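Local coordinates for protein CymD (Pseudomonas putida, PDB 6Z34) that forms an outer-membrane channel of the FadL family and probably takes up monoaromatic hydrocarbons by lateral diffusion during their biodegradation, at residues G182-S187 / I325-P330; S268-L273 / N315-A320; V164-L169 / G201-D206. All blocks are in the same frame, centred on the assembly; numbering follows the deposited sequence.

Contact 1 of 3, residues G182-S187 / I325-P330; sequences GQVSGS and INLKLP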
ATOM      1  N   GLY A 182       5.473 -26.826  18.220  1.00115.41           N
ATOM      2  CA  GLY A 182       4.597 -27.333  17.187  1.00116.62           C
ATOM      3  C   GLY A 182       4.379 -26.304  16.103  1.00116.28           C
ATOM      4  O   GLY A 182       3.246 -26.083  15.670  1.00117.98           O
ATOM      5  N   GLN A 183       5.450 -25.650  15.657  1.00113.44           N
ATOM      6  CA  GLN A 183       5.324 -24.681  14.576  1.00111.05           C
ATOM      7  C   GLN A 183       6.063 -25.062  13.296  1.00101.50           C
ATOM      8  O   GLN A 183       5.728 -24.526  12.233  1.00 96.73           O
ATOM      9  CB  GLN A 183       5.792 -23.285  15.042  1.00113.60           C
ATOM     10  CG  GLN A 183       5.527 -23.013  16.531  1.00124.48           C
ATOM     11  CD  GLN A 183       5.855 -21.591  16.945  1.00130.50           C
ATOM     12  OE1 GLN A 183       6.925 -21.321  17.472  1.00136.51           O
ATOM     13  NE2 GLN A 183       4.954 -20.656  16.621  1.00125.49           N
ATOM     14  N   VAL A 184       7.084 -25.909  13.367  1.00100.35           N
ATOM     15  CA  VAL A 184       7.718 -26.468  12.180  1.00 93.48           C
ATOM     16  C   VAL A 184       7.248 -27.902  11.997  1.00 96.94           C
ATOM     17  O   VAL A 184       7.133 -28.660  12.967  1.00105.90           O
ATOM     18  CB  VAL A 184       9.251 -26.429  12.277  1.00 93.49           C
ATOM     19  CG1 VAL A 184       9.871 -26.717  10.921  1.00 86.14           C
ATOM     20  CG2 VAL A 184       9.687 -25.111  12.809  1.00 89.88           C
ATOM     21  N   SER A 185       7.012 -28.283  10.751  1.00 90.45           N
ATOM     22  CA  SER A 185       6.669 -29.660  10.450  1.00 94.54           C
ATOM     23  C   SER A 185       7.301 -30.030   9.116  1.00 93.63           C
ATOM     24  O   SER A 185       7.957 -29.209   8.465  1.00 85.48           O
ATOM     25  CB  SER A 185       5.150 -29.854  10.433  1.00 99.39           C
ATOM     26  OG  SER A 185       4.553 -29.245  11.563  1.00103.61           O
ATOM     27  N   GLY A 186       7.105 -31.273   8.716  1.00 85.18           N
ATOM     28  CA  GLY A 186       7.502 -31.650   7.377  1.00 82.27           C
ATOM     29  C   GLY A 186       8.685 -32.595   7.417  1.00 91.84           C
ATOM     30  O   GLY A 186       9.578 -32.475   8.267  1.00 78.21           O
ATOM     31  N   SER A 187       8.701 -33.538   6.468  1.00108.51           N
ATOM     32  CA  SER A 187       9.720 -34.579   6.392  1.00109.89           C
ATOM     33  C   SER A 187      11.117 -34.030   6.151  1.00111.00           C
ATOM     34  O   SER A 187      12.088 -34.781   6.294  1.00120.05           O
ATOM     35  CB  SER A 187       9.363 -35.569   5.285  1.00114.13           C
ATOM     36  OG  SER A 187       8.918 -34.893   4.116  1.00119.33           O
ATOM     37  N   ILE A 325       8.692 -28.777   4.216  1.00 80.65           N
ATOM     38  CA  ILE A 325       8.927 -28.149   5.504  1.00 82.74           C
ATOM     39  C   ILE A 325       7.831 -27.115   5.688  1.00 88.29           C
ATOM     40  O   ILE A 325       7.572 -26.315   4.784  1.00 91.13           O
ATOM     41  CB  ILE A 325      10.329 -27.514   5.595  1.00 90.82           C
ATOM     42  CG1 ILE A 325      10.558 -26.944   6.986  1.00 91.21           C
ATOM     43  CG2 ILE A 325      10.564 -26.468   4.513  1.00 91.02           C
ATOM     44  CD1 ILE A 325      11.032 -27.987   7.927  1.00 89.66           C
ATOM     45  N   ASN A 326       7.148 -27.169   6.824  1.00 91.58           N
ATOM     46  CA  ASN A 326       5.991 -26.323   7.069  1.00 89.00           C
ATOM     47  C   ASN A 326       6.276 -25.397   8.236  1.00 84.72           C
ATOM     48  O   ASN A 326       7.038 -25.727   9.145  1.00100.36           O
ATOM     49  CB  ASN A 326       4.753 -27.154   7.357  1.00103.95           C
ATOM     50  CG  ASN A 326       4.283 -27.917   6.145  1.00117.51           C
ATOM     51  OD1 ASN A 326       4.163 -27.361   5.053  1.00121.40           O
ATOM     52  ND2 ASN A 326       4.036 -29.207   6.324  1.00123.07           N
ATOM     53  N   LEU A 327       5.643 -24.239   8.218  1.00 86.76           N
ATOM     54  CA  LEU A 327       6.066 -23.180   9.113  1.00 88.70           C
ATOM     55  C   LEU A 327       4.920 -22.206   9.332  1.00 98.95           C
ATOM     56  O   LEU A 327       4.344 -21.703   8.363  1.00 90.71           O
ATOM     57  CB  LEU A 327       7.271 -22.476   8.497  1.00 83.74           C
ATOM     58  CG  LEU A 327       8.065 -21.547   9.385  1.00 90.74           C
ATOM     59  CD1 LEU A 327       7.256 -20.442   9.874  1.00 96.63           C
ATOM     60  CD2 LEU A 327       8.605 -22.349  10.550  1.00 94.01           C
ATOM     61  N   LYS A 328       4.586 -21.959  10.598  1.00109.46           N
ATOM     62  CA  LYS A 328       3.648 -20.907  10.974  1.00109.66           C
ATOM     63  C   LYS A 328       4.445 -19.751  11.591  1.00111.52           C
ATOM     64  O   LYS A 328       5.483 -19.972  12.233  1.00118.46           O
ATOM     65  CB  LYS A 328       2.591 -21.412  11.950  1.00111.35           C
ATOM     66  CG  LYS A 328       2.995 -21.233  13.448  1.00117.36           C
ATOM     67  CD  LYS A 328       2.240 -22.075  14.491  1.00124.33           C
ATOM     68  CE  LYS A 328       1.855 -21.294  15.727  1.00121.32           C
ATOM     69  NZ  LYS A 328       1.555 -22.299  16.797  1.00120.02           N
ATOM     70  N   LEU A 329       3.972 -18.505  11.363  1.00106.22           N
ATOM     71  CA  LEU A 329       4.505 -17.296  12.007  1.00112.81           C
ATOM     72  C   LEU A 329       3.378 -16.373  12.449  1.00119.03           C
ATOM     73  O   LEU A 329       3.358 -15.193  12.090  1.00119.66           O
ATOM     74  CB  LEU A 329       5.413 -16.528  11.068  1.00107.82           C
ATOM     75  CG  LEU A 329       6.748 -16.936  10.509  1.00105.40           C
ATOM     76  CD1 LEU A 329       7.593 -17.633  11.538  1.00102.95           C
ATOM     77  CD2 LEU A 329       6.483 -17.789   9.313  1.00103.82           C
ATOM     78  N   PRO A 330       2.394 -16.867  13.213  1.00124.15           N
ATOM     79  CA  PRO A 330       1.241 -16.013  13.513  1.00128.77           C
ATOM     80  C   PRO A 330       1.681 -14.749  14.230  1.00136.35           C
ATOM     81  O   PRO A 330       1.961 -14.791  15.430  1.00141.27           O
ATOM     82  CB  PRO A 330       0.354 -16.893  14.401  1.00122.66           C
ATOM     83  CG  PRO A 330       1.275 -17.854  15.043  1.00124.23           C
ATOM     84  CD  PRO A 330       2.495 -17.995  14.152  1.00124.79           C
TER
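Chi1 of Val-184 (-167°) puts CG1 anti to the backbone N; in Ile-325 chi1 (-177°) does the same for CG1, and chi2 (84°) then turns CD1 to the valine. Val-184 CG1 lies 3.5 Å from Ile-325 CD1, tighter than an ordinary methyl contact. The other branch of the valine, CG2, sits beside the backbone N and meets Leu-327 CD2 at 3.7 Å on the face those two residues share, so the two methyls pack against two residues of the opposing strand.

The backbone confirms the pairing. Ser-185 and Asn-326 form a hydrogen-bonded pair: Ser-185 N gives to Asn-326 O at 3.0 Å, and Asn-326 N returns a bond to Ser-185 O at 2.7 Å. Val-184 and Leu-327 are the adjoining non-hydrogen-bonded pair, and Val-184 CA adds a CH...O contact to Asn-326 O. Beyond them Lys-328 N reaches Gln-183 O at a longer 3.3 Å, while the aliphatic part of the lysine crosses that of Gln-183, CD lying 3.8 Å from Gln-183 CB. At the opposite end Gly-186 CA comes within 4.2 Å of Ile-325 CA, where a CB on the glycine would run into the isoleucine backbone.

The contact is a two-residue antiparallel strand at the protein surface, adding helix-flanked segment 182-187 to the edge of strand 324-328. Strand 184-185 links helix 172-180 to helix 188-193; Leu-178 of the first and Met-189 of the second touch Val-184. On its other side strand 324-328 pairs with strand 313-318, through backbone bonds of Ile-325 to Phe-316 and of Leu-327 to Val-314.

Contact 2 of 3, residues S268-L273 / N315-A320; sequences SGELKL and NFKQKA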
ATOM      1  N   SER A 268      15.925 -26.769  -3.995  1.00 66.81           N
ATOM      2  CA  SER A 268      14.978 -25.994  -4.775  1.00 72.38           C
ATOM      3  C   SER A 268      13.592 -26.629  -4.713  1.00 70.52           C
ATOM      4  O   SER A 268      13.447 -27.831  -4.485  1.00 69.34           O
ATOM      5  CB  SER A 268      15.459 -25.882  -6.223  1.00 79.72           C
ATOM      6  OG  SER A 268      14.898 -26.901  -7.028  1.00 86.47           O
ATOM      7  N   GLY A 269      12.566 -25.808  -4.895  1.00 64.43           N
ATOM      8  CA  GLY A 269      11.219 -26.334  -4.865  1.00 62.47           C
ATOM      9  C   GLY A 269      10.188 -25.227  -4.896  1.00 63.46           C
ATOM     10  O   GLY A 269      10.491 -24.064  -5.176  1.00 64.66           O
ATOM     11  N   GLU A 270       8.957 -25.628  -4.607  1.00 68.86           N
ATOM     12  CA  GLU A 270       7.812 -24.738  -4.628  1.00 67.82           C
ATOM     13  C   GLU A 270       7.569 -24.160  -3.240  1.00 69.33           C
ATOM     14  O   GLU A 270       7.783 -24.818  -2.219  1.00 69.07           O
ATOM     15  CB  GLU A 270       6.571 -25.481  -5.129  1.00 83.06           C
ATOM     16  CG  GLU A 270       5.885 -26.365  -4.082  1.00107.45           C
ATOM     17  CD  GLU A 270       4.365 -26.414  -4.237  1.00121.87           C
ATOM     18  OE1 GLU A 270       3.885 -26.999  -5.234  1.00129.50           O
ATOM     19  OE2 GLU A 270       3.655 -25.876  -3.356  1.00117.35           O
ATOM     20  N   LEU A 271       7.131 -22.909  -3.213  1.00 70.52           N
ATOM     21  CA  LEU A 271       6.766 -22.221  -1.984  1.00 70.59           C
ATOM     22  C   LEU A 271       5.335 -21.717  -2.092  1.00 70.75           C
ATOM     23  O   LEU A 271       4.915 -21.223  -3.147  1.00 76.80           O
ATOM     24  CB  LEU A 271       7.704 -21.043  -1.690  1.00 64.34           C
ATOM     25  CG  LEU A 271       7.474 -20.346  -0.350  1.00 66.83           C
ATOM     26  CD1 LEU A 271       7.950 -21.236   0.801  1.00 68.07           C
ATOM     27  CD2 LEU A 271       8.163 -18.984  -0.307  1.00 65.09           C
ATOM     28  N   LYS A 272       4.597 -21.831  -0.995  1.00 68.31           N
ATOM     29  CA  LYS A 272       3.234 -21.339  -0.919  1.00 69.27           C
ATOM     30  C   LYS A 272       3.081 -20.537   0.365  1.00 68.64           C
ATOM     31  O   LYS A 272       3.428 -21.022   1.446  1.00 70.34           O
ATOM     32  CB  LYS A 272       2.241 -22.506  -0.968  1.00 76.24           C
ATOM     33  CG  LYS A 272       0.831 -22.136  -0.591  1.00 89.38           C
ATOM     34  CD  LYS A 272       0.070 -23.335  -0.051  1.00100.90           C
ATOM     35  CE  LYS A 272      -1.248 -22.918   0.565  1.00108.64           C
ATOM     36  NZ  LYS A 272      -1.075 -22.573   1.996  1.00110.92           N
ATOM     37  N   LEU A 273       2.611 -19.295   0.248  1.00 63.66           N
ATOM     38  CA  LEU A 273       2.169 -18.537   1.412  1.00 66.37           C
ATOM     39  C   LEU A 273       0.653 -18.637   1.490  1.00 77.23           C
ATOM     40  O   LEU A 273      -0.028 -18.669   0.461  1.00 84.44           O
ATOM     41  CB  LEU A 273       2.588 -17.071   1.348  1.00 61.00           C
ATOM     42  CG  LEU A 273       4.082 -16.816   1.473  1.00 68.11           C
ATOM     43  CD1 LEU A 273       4.314 -15.420   1.995  1.00 69.33           C
ATOM     44  CD2 LEU A 273       4.736 -17.865   2.365  1.00 74.92           C
ATOM     45  N   ASN A 315       4.752 -22.861   3.522  1.00 79.17           N
ATOM     46  CA  ASN A 315       5.048 -24.241   3.160  1.00 80.33           C
ATOM     47  C   ASN A 315       6.001 -24.279   1.975  1.00 76.40           C
ATOM     48  O   ASN A 315       5.786 -23.592   0.970  1.00 76.58           O
ATOM     49  CB  ASN A 315       3.769 -25.027   2.830  1.00 93.55           C
ATOM     50  CG  ASN A 315       2.699 -24.871   3.890  1.00107.71           C
ATOM     51  OD1 ASN A 315       2.991 -24.487   5.024  1.00118.01           O
ATOM     52  ND2 ASN A 315       1.461 -25.197   3.542  1.00106.79           N
ATOM     53  N   PHE A 316       7.056 -25.077   2.104  1.00 66.15           N
ATOM     54  CA  PHE A 316       8.029 -25.304   1.047  1.00 61.74           C
ATOM     55  C   PHE A 316       8.050 -26.795   0.751  1.00 71.36           C
ATOM     56  O   PHE A 316       8.065 -27.613   1.675  1.00 83.29           O
ATOM     57  CB  PHE A 316       9.417 -24.799   1.469  1.00 61.15           C
ATOM     58  CG  PHE A 316      10.561 -25.365   0.662  1.00 64.10           C
ATOM     59  CD1 PHE A 316      11.059 -24.680  -0.443  1.00 65.37           C
ATOM     60  CD2 PHE A 316      11.163 -26.573   1.030  1.00 60.03           C
ATOM     61  CE1 PHE A 316      12.122 -25.193  -1.182  1.00 62.25           C
ATOM     62  CE2 PHE A 316      12.223 -27.099   0.302  1.00 62.42           C
ATOM     63  CZ  PHE A 316      12.706 -26.416  -0.804  1.00 73.46           C
ATOM     64  N   LYS A 317       8.029 -27.151  -0.529  1.00 68.62           N
ATOM     65  CA  LYS A 317       8.029 -28.548  -0.942  1.00 74.67           C
ATOM     66  C   LYS A 317       9.159 -28.736  -1.941  1.00 80.54           C
ATOM     67  O   LYS A 317       9.190 -28.070  -2.981  1.00 81.11           O
ATOM     68  CB  LYS A 317       6.674 -28.972  -1.532  1.00 76.63           C
ATOM     69  CG  LYS A 317       6.777 -29.940  -2.710  1.00 93.05           C
ATOM     70  CD  LYS A 317       5.440 -30.591  -3.048  1.00102.67           C
ATOM     71  CE  LYS A 317       5.509 -31.250  -4.406  1.00103.88           C
ATOM     72  NZ  LYS A 317       5.645 -30.168  -5.428  1.00109.01           N
ATOM     73  N   GLN A 318      10.098 -29.621  -1.604  1.00 80.85           N
ATOM     74  CA  GLN A 318      11.315 -29.787  -2.388  1.00 81.49           C
ATOM     75  C   GLN A 318      11.001 -30.513  -3.692  1.00 87.11           C
ATOM     76  O   GLN A 318      10.412 -31.597  -3.685  1.00 87.92           O
ATOM     77  CB  GLN A 318      12.347 -30.550  -1.562  1.00 78.30           C
ATOM     78  CG  GLN A 318      13.661 -30.834  -2.246  1.00 82.89           C
ATOM     79  CD  GLN A 318      14.509 -31.820  -1.433  1.00 89.09           C
ATOM     80  OE1 GLN A 318      14.001 -32.826  -0.944  1.00 89.56           O
ATOM     81  NE2 GLN A 318      15.795 -31.528  -1.289  1.00 81.25           N
ATOM     82  N   LYS A 319      11.396 -29.912  -4.821  1.00100.93           N
ATOM     83  CA  LYS A 319      10.852 -30.335  -6.111  1.00108.95           C
ATOM     84  C   LYS A 319      11.380 -31.699  -6.550  1.00113.49           C
ATOM     85  O   LYS A 319      10.730 -32.381  -7.353  1.00118.10           O
ATOM     86  CB  LYS A 319      11.140 -29.281  -7.185  1.00111.25           C
ATOM     87  CG  LYS A 319      10.284 -29.447  -8.444  1.00117.85           C
ATOM     88  CD  LYS A 319       8.811 -29.099  -8.181  1.00113.94           C
ATOM     89  CE  LYS A 319       7.934 -29.369  -9.403  1.00109.15           C
ATOM     90  NZ  LYS A 319       6.562 -28.783  -9.288  1.00108.00           N
ATOM     91  N   ALA A 320      12.538 -32.125  -6.042  1.00109.60           N
ATOM     92  CA  ALA A 320      13.013 -33.467  -6.360  1.00119.83           C
ATOM     93  C   ALA A 320      12.176 -34.519  -5.645  1.00126.61           C
ATOM     94  O   ALA A 320      11.584 -35.404  -6.276  1.00130.17           O
ATOM     95  CB  ALA A 320      14.490 -33.609  -5.987  1.00118.67           C
TER
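The ring of Phe-316 lies obliquely beside the backbone of Ser-268, Gly-269 and Glu-270, with peptide groups rather than side chains as its neighbours here. Chi1 of 161° carries CG, and with it the ring, alongside Glu-270 O. Phe-316 CD1 is 3.7 Å from Glu-270 O, and CE1 is 3.8 Å from Gly-269 N. On the same face of the strands Phe-316 CB meets Leu-271 CD1 at 3.9 Å. Gly-269 leaves its CA close to the partner strand, 3.3 Å from Lys-317 O in a CH...O contact; a CB there would collide with that oxygen.

Glu-270 and Lys-317 form a hydrogen-bonded pair, each backbone N donating to the other's O, and their side chains emerge on the face away from the phenylalanine. There Glu-270 CG packs 3.7 Å from Lys-317 CB. The charged ends come together less closely: Glu-270 OE1 and Lys-317 NZ form a long salt bridge of 3.6 Å. Lys-272 and Asn-315 repeat the hydrogen-bonded pattern, and their side chains lie side by side, pointing the same way. Past the strand end, Lys-319 N still reaches Ser-268 O at 2.9 Å. Gln-318 points away from the partner strand, and its OE1 bonds to Thr-321 OG1.

Strand 265-273 also pairs with strand 234-259, as the backbone bonds of Gly-269 to Ala-253 and Leu-271 to Gly-251 attest. With apolar Leu-271 and Phe-316 on one face, and polar or charged Glu-270, Lys-317, Lys-272 and Asn-315 on the other, this is an antiparallel strand pair of a FadL-family outer-membrane beta-barrel protein.

Contact 3 of 3, residues V164-L169 / G201-D206; sequences VNLGLL and GYLSAD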
ATOM      1  N   VAL A 164       5.420 -11.067  -3.531  1.00 55.03           N
ATOM      2  CA  VAL A 164       6.403 -10.907  -2.457  1.00 55.65           C
ATOM      3  C   VAL A 164       7.683 -11.662  -2.798  1.00 53.14           C
ATOM      4  O   VAL A 164       7.638 -12.831  -3.200  1.00 53.74           O
ATOM      5  CB  VAL A 164       5.851 -11.344  -1.083  1.00 70.37           C
ATOM      6  CG1 VAL A 164       5.487 -12.783  -1.083  1.00 76.16           C
ATOM      7  CG2 VAL A 164       6.855 -11.060   0.032  1.00 63.48           C
ATOM      8  N   ASN A 165       8.813 -10.960  -2.704  1.00 53.95           N
ATOM      9  CA  ASN A 165      10.150 -11.532  -2.654  1.00 54.70           C
ATOM     10  C   ASN A 165      10.595 -11.527  -1.201  1.00 60.82           C
ATOM     11  O   ASN A 165      10.355 -10.558  -0.476  1.00 74.22           O
ATOM     12  CB  ASN A 165      11.151 -10.723  -3.496  1.00 64.66           C
ATOM     13  CG  ASN A 165      10.890 -10.809  -4.988  1.00 72.88           C
ATOM     14  OD1 ASN A 165      10.231 -11.729  -5.470  1.00 76.98           O
ATOM     15  ND2 ASN A 165      11.446  -9.859  -5.735  1.00 81.19           N
ATOM     16  N   LEU A 166      11.225 -12.609  -0.763  1.00 59.62           N
ATOM     17  CA  LEU A 166      11.578 -12.688   0.646  1.00 61.37           C
ATOM     18  C   LEU A 166      12.817 -13.533   0.830  1.00 62.57           C
ATOM     19  O   LEU A 166      13.156 -14.381  -0.005  1.00 55.92           O
ATOM     20  CB  LEU A 166      10.430 -13.250   1.492  1.00 59.46           C
ATOM     21  CG  LEU A 166       9.981 -14.706   1.324  1.00 63.00           C
ATOM     22  CD1 LEU A 166      10.808 -15.764   2.071  1.00 74.22           C
ATOM     23  CD2 LEU A 166       8.532 -14.768   1.745  1.00 55.09           C
ATOM     24  N   GLY A 167      13.475 -13.282   1.961  1.00 71.63           N
ATOM     25  CA  GLY A 167      14.558 -14.086   2.490  1.00 68.27           C
ATOM     26  C   GLY A 167      14.371 -14.213   3.986  1.00 71.49           C
ATOM     27  O   GLY A 167      14.013 -13.245   4.662  1.00 69.61           O
ATOM     28  N   LEU A 168      14.598 -15.403   4.523  1.00 70.22           N
ATOM     29  CA  LEU A 168      14.288 -15.647   5.925  1.00 71.08           C
ATOM     30  C   LEU A 168      15.347 -16.582   6.487  1.00 73.59           C
ATOM     31  O   LEU A 168      15.455 -17.730   6.051  1.00 75.01           O
ATOM     32  CB  LEU A 168      12.887 -16.234   6.071  1.00 67.94           C
ATOM     33  CG  LEU A 168      12.590 -16.731   7.483  1.00 81.36           C
ATOM     34  CD1 LEU A 168      12.448 -15.561   8.423  1.00 85.22           C
ATOM     35  CD2 LEU A 168      11.337 -17.585   7.505  1.00 85.77           C
ATOM     36  N   LEU A 169      16.133 -16.085   7.436  1.00 76.98           N
ATOM     37  CA  LEU A 169      17.180 -16.868   8.076  1.00 76.58           C
ATOM     38  C   LEU A 169      16.673 -17.391   9.411  1.00 82.73           C
ATOM     39  O   LEU A 169      16.160 -16.626  10.236  1.00 87.05           O
ATOM     40  CB  LEU A 169      18.451 -16.040   8.278  1.00 70.51           C
ATOM     41  CG  LEU A 169      19.759 -16.797   8.537  1.00 82.32           C
ATOM     42  CD1 LEU A 169      19.881 -17.298   9.985  1.00 92.90           C
ATOM     43  CD2 LEU A 169      19.928 -17.953   7.547  1.00 75.38           C
ATOM     44  N   GLY A 201      19.171 -22.392   8.472  1.00 78.73           N
ATOM     45  CA  GLY A 201      18.451 -22.582   7.230  1.00 72.15           C
ATOM     46  C   GLY A 201      18.087 -21.222   6.656  1.00 73.04           C
ATOM     47  O   GLY A 201      17.703 -20.314   7.389  1.00 77.32           O
ATOM     48  N   TYR A 202      18.231 -21.092   5.341  1.00 68.09           N
ATOM     49  CA  TYR A 202      17.919 -19.849   4.646  1.00 72.24           C
ATOM     50  C   TYR A 202      16.855 -20.117   3.591  1.00 70.82           C
ATOM     51  O   TYR A 202      17.108 -20.830   2.615  1.00 66.02           O
ATOM     52  CB  TYR A 202      19.166 -19.237   4.016  1.00 74.30           C
ATOM     53  CG  TYR A 202      18.924 -17.825   3.565  1.00 75.57           C
ATOM     54  CD1 TYR A 202      18.627 -16.829   4.488  1.00 76.96           C
ATOM     55  CD2 TYR A 202      18.951 -17.490   2.216  1.00 81.78           C
ATOM     56  CE1 TYR A 202      18.385 -15.531   4.084  1.00 82.87           C
ATOM     57  CE2 TYR A 202      18.706 -16.189   1.797  1.00 79.38           C
ATOM     58  CZ  TYR A 202      18.424 -15.215   2.735  1.00 78.71           C
ATOM     59  OH  TYR A 202      18.183 -13.922   2.337  1.00 76.64           O
ATOM     60  N   LEU A 203      15.672 -19.544   3.787  1.00 70.74           N
ATOM     61  CA  LEU A 203      14.620 -19.567   2.777  1.00 70.07           C
ATOM     62  C   LEU A 203      14.736 -18.325   1.907  1.00 61.85           C
ATOM     63  O   LEU A 203      14.619 -17.205   2.404  1.00 72.65           O
ATOM     64  CB  LEU A 203      13.240 -19.635   3.417  1.00 76.72           C
ATOM     65  CG  LEU A 203      12.125 -19.869   2.408  1.00 71.25           C
ATOM     66  CD1 LEU A 203      12.208 -21.289   1.902  1.00 66.39           C
ATOM     67  CD2 LEU A 203      10.753 -19.581   3.045  1.00 74.94           C
ATOM     68  N   SER A 204      14.978 -18.531   0.618  1.00 62.47           N
ATOM     69  CA  SER A 204      15.195 -17.466  -0.349  1.00 54.29           C
ATOM     70  C   SER A 204      14.138 -17.591  -1.435  1.00 61.22           C
ATOM     71  O   SER A 204      13.938 -18.682  -1.979  1.00 61.10           O
ATOM     72  CB  SER A 204      16.605 -17.556  -0.956  1.00 57.24           C
ATOM     73  OG  SER A 204      16.790 -16.573  -1.958  1.00 83.18           O
ATOM     74  N   ALA A 205      13.447 -16.484  -1.743  1.00 57.98           N
ATOM     75  CA  ALA A 205      12.362 -16.577  -2.724  1.00 49.59           C
ATOM     76  C   ALA A 205      12.271 -15.215  -3.413  1.00 59.80           C
ATOM     77  O   ALA A 205      11.444 -14.361  -3.079  1.00 64.99           O
ATOM     78  CB  ALA A 205      11.042 -16.990  -2.077  1.00 55.43           C
ATOM     79  N   ASP A 206      13.135 -15.029  -4.408  1.00 59.77           N
ATOM     80  CA  ASP A 206      13.418 -13.718  -4.976  1.00 68.58           C
ATOM     81  C   ASP A 206      13.571 -13.829  -6.488  1.00 81.49           C
ATOM     82  O   ASP A 206      14.453 -14.556  -6.967  1.00 88.33           O
ATOM     83  CB  ASP A 206      14.689 -13.145  -4.344  1.00 69.46           C
ATOM     84  CG  ASP A 206      14.711 -11.634  -4.331  1.00 78.98           C
ATOM     85  OD1 ASP A 206      13.951 -11.014  -5.096  1.00 82.13           O
ATOM     86  OD2 ASP A 206      15.503 -11.066  -3.555  1.00 84.97           O
TER
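Antiparallel pairing of two long neighbouring strands, 151-171 and 198-229, brings Leu-169 to Tyr-202 and Leu-166 to Ala-205; the short segment axes stand 178° apart. Leu-169 CD2 reaches the edge of the tyrosine ring, near its plane, and lies 3.5 Å from Tyr-202 CD1. The ring then continues past the backbone of Leu-168 to Gly-167, whose CA is 3.6 Å from Tyr-202 OH. A side chain at Gly-167 would strike that hydroxyl, which is fixed by a hydrogen bond to Glu-129 O. An alanine in place of Tyr-202 would probably leave Glu-129 O without this mate and open a gap beside Leu-169 and Gly-167.

Toward one end of this FadL-family beta barrel, strand 131-146 flanks strand 151-171, and strand 234-259 flanks strand 198-229, a broken strand whose first part holds 201-205. The pairing itself rests on four backbone bonds, among them Leu-168 N to Leu-203 O at 2.8 Å and Ala-205 N to Leu-166 O at 2.7 Å. On the face away from the tyrosine, chi2 of Leu-166 (82°) places CD1 3.9 Å from Leu-203 CD2. At the far end Asn-165 crosses Asp-206 at about a right angle. Asn-165 ND2 is 2.8 Å from Asp-206 OD1, but the angle is too poor for a hydrogen bond; OD1 has a weak hydrogen bond to His-208 N, and OD2 bonds to Tyr-131 OH.

In the fold
The three contacts cluster at one end of the folded molecule, on the same side of its centre: contacts 1 and 2 are about 13 Å apart between centres, contacts 1 and 3 about 15 Å, and contacts 2 and 3 about 12 Å. Both segments of contact 3 precede those of contact 2, which fall between the two of contact 1; contacts 1 and 3 alternate along the sequence. Consecutive strands 313-318 and 324-328 pair directly, joining contact 2 to contact 1. Contacts 2 and 3 meet through side chains, Leu-271 CD2 lying 3.9 Å from Ala-205 CB. Barrel strands, their extensions and the segment between helices 172-180 and 188-193 are thus tied together, probably at the extracellular end.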